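Local coordinates for protein endo-pectate lyase (Erwinia chrysanthemi, PDB 3B4N) that cleaves pectate by calcium-dependent elimination, giving oligosaccharides with unsaturated galacturonosyl ends, and probably also acts on highly methylated pectins, at residues F127-V132 with L156-V161. Residues are numbered along the deposited sequence; the frame is centred on the assembly and turned at random.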
loop_
_atom_site.group_PDB
_atom_site.type_symbol
_atom_site.label_atom_id
_atom_site.label_comp_id
_atom_site.label_asym_id
_atom_site.label_seq_id
_atom_site.Cartn_x
_atom_site.Cartn_y
_atom_site.Cartn_z
ATOM N N PHE A 127 4.328 9.496 16.100
ATOM C CA PHE A 127 4.269 8.335 16.975
ATOM C C PHE A 127 5.680 7.771 17.055
ATOM O O PHE A 127 6.328 7.560 16.022
ATOM C CB PHE A 127 3.332 7.276 16.396
ATOM C CG PHE A 127 1.917 7.745 16.206
ATOM C CD1 PHE A 127 1.155 7.273 15.139
ATOM C CD2 PHE A 127 1.333 8.645 17.097
ATOM C CE1 PHE A 127 -0.155 7.684 14.960
ATOM C CE2 PHE A 127 0.013 9.063 16.923
ATOM C CZ PHE A 127 -0.730 8.584 15.855
ATOM N N GLU A 128 6.156 7.512 18.270
ATOM C CA GLU A 128 7.505 6.999 18.461
ATOM C C GLU A 128 7.573 5.753 19.344
ATOM O O GLU A 128 6.993 5.714 20.424
ATOM C CB GLU A 128 8.374 8.111 19.060
ATOM C CG GLU A 128 9.844 7.779 19.243
ATOM C CD GLU A 128 10.619 8.967 19.795
ATOM O OE1 GLU A 128 10.729 9.986 19.079
ATOM O OE2 GLU A 128 11.103 8.890 20.948
ATOM N N ASN A 129 8.276 4.733 18.862
ATOM C CA ASN A 129 8.470 3.487 19.605
ATOM C C ASN A 129 7.206 2.846 20.151
ATOM O O ASN A 129 7.200 2.333 21.273
ATOM C CB ASN A 129 9.445 3.715 20.761
ATOM C CG ASN A 129 10.827 4.077 20.280
ATOM O OD1 ASN A 129 11.341 3.466 19.344
ATOM N ND2 ASN A 129 11.442 5.068 20.917
ATOM N N ARG A 130 6.136 2.865 19.368
ATOM C CA ARG A 130 4.889 2.259 19.799
ATOM C C ARG A 130 3.960 2.032 18.624
ATOM O O ARG A 130 4.230 2.488 17.507
ATOM C CB ARG A 130 4.205 3.141 20.847
ATOM C CG ARG A 130 3.753 4.508 20.359
ATOM C CD ARG A 130 3.404 5.395 21.565
ATOM N NE ARG A 130 2.942 6.727 21.188
ATOM C CZ ARG A 130 1.665 7.068 21.034
ATOM N NH1 ARG A 130 0.704 6.176 21.221
ATOM N NH2 ARG A 130 1.348 8.312 20.700
ATOM N N THR A 131 2.873 1.318 18.890
ATOM C CA THR A 131 1.871 1.013 17.883
ATOM C C THR A 131 0.613 1.803 18.199
ATOM O O THR A 131 0.186 1.880 19.361
ATOM C CB THR A 131 1.535 -0.491 17.883
ATOM O OG1 THR A 131 2.686 -1.232 17.467
ATOM C CG2 THR A 131 0.372 -0.783 16.936
ATOM N N VAL A 132 0.029 2.408 17.171
ATOM C CA VAL A 132 -1.193 3.172 17.346
ATOM C C VAL A 132 -2.265 2.630 16.424
ATOM O O VAL A 132 -2.070 2.536 15.209
ATOM C CB VAL A 132 -0.986 4.673 17.041
ATOM C CG1 VAL A 132 -2.315 5.412 17.152
ATOM C CG2 VAL A 132 0.026 5.271 18.018
ATOM N N LEU A 156 6.174 8.579 11.677
ATOM C CA LEU A 156 6.471 7.416 12.491
ATOM C C LEU A 156 7.971 7.356 12.767
ATOM O O LEU A 156 8.789 7.557 11.870
ATOM C CB LEU A 156 6.032 6.141 11.754
ATOM C CG LEU A 156 4.572 6.055 11.306
ATOM C CD1 LEU A 156 4.377 4.790 10.472
ATOM C CD2 LEU A 156 3.651 6.043 12.527
ATOM N N LYS A 157 8.331 7.102 14.020
ATOM C CA LYS A 157 9.731 6.960 14.400
ATOM C C LYS A 157 9.780 5.621 15.127
ATOM O O LYS A 157 9.423 5.534 16.302
ATOM C CB LYS A 157 10.162 8.109 15.317
ATOM C CG LYS A 157 10.279 9.445 14.578
ATOM C CD LYS A 157 10.742 10.574 15.498
ATOM C CE LYS A 157 12.131 10.304 16.057
ATOM N NZ LYS A 157 13.133 10.084 14.975
ATOM N N ASN A 158 10.193 4.581 14.404
ATOM C CA ASN A 158 10.245 3.211 14.929
ATOM C C ASN A 158 8.871 2.912 15.518
ATOM O O ASN A 158 8.742 2.380 16.622
ATOM C CB ASN A 158 11.325 3.065 16.006
ATOM C CG ASN A 158 11.656 1.611 16.299
ATOM O OD1 ASN A 158 11.533 1.141 17.435
ATOM N ND2 ASN A 158 12.082 0.889 15.272
ATOM N N ALA A 159 7.839 3.239 14.748
ATOM C CA ALA A 159 6.465 3.068 15.189
ATOM C C ALA A 159 5.558 2.445 14.138
ATOM O O ALA A 159 5.895 2.382 12.953
ATOM C CB ALA A 159 5.899 4.420 15.618
ATOM N N THR A 160 4.394 2.001 14.591
ATOM C CA THR A 160 3.410 1.375 13.721
ATOM C C THR A 160 2.081 2.104 13.800
ATOM O O THR A 160 1.660 2.529 14.876
ATOM C CB THR A 160 3.160 -0.102 14.134
ATOM O OG1 THR A 160 4.353 -0.862 13.924
ATOM C CG2 THR A 160 2.021 -0.717 13.313
ATOM N N VAL A 161 1.431 2.277 12.657
ATOM C CA VAL A 161 0.113 2.880 12.630
ATOM C C VAL A 161 -0.777 1.903 11.865
ATOM O O VAL A 161 -0.343 1.292 10.882
ATOM C CB VAL A 161 0.107 4.264 11.937
ATOM C CG1 VAL A 161 0.535 4.144 10.479
ATOM C CG2 VAL A 161 -1.283 4.872 12.037
#
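Two successive rungs of a right-handed parallel beta-helix meet at a corner where F127 of strand 125-128 lies over L156 of strand 154-157 and A159 of the turn that follows. The principle at work is repetition: both coils bend here through a two-residue turn, N129-R130 in one and N158-A159 in the other, and 127-132 sits on 156-161 with F127 above L156, E128 above K157, T131 above T160 and V132 above V161. Four backbone hydrogen bonds carry the stacking round the bend. K157 N donates to F127 O (2.9 Å), and N129 N returns the bond to K157 O; beyond the turn, T160 N binds R130 O and V132 N binds T160 O. N129 and N158, with left-handed backbone angles (phi 52° in N158), turn the chain at the corner.

A159 CB points at the neighbouring rung, where it meets F127 CB (3.9 Å) and lies 3.2 Å from both F127 O and R130 O. Inside the coil, L156 CD2 reaches the edge of the phenyl ring at F127 CD1 (3.8 Å), while V132 CG2, from the next strand of the same coil, sits over the centre of one ring face. On the outer surface, T131 and T160 run side by side, T131 OG1 3.6 Å from T160 CB. E128, its CG anti to the backbone N (chi1 -176°), runs extended beside K157, with OE1 3.3 Å from K157 CE but 4.8 Å from K157 NZ. The lysine amine bends away to a weak hydrogen bond with S179 of the next coil, and the R130 guanidinium forms a salt bridge with E120.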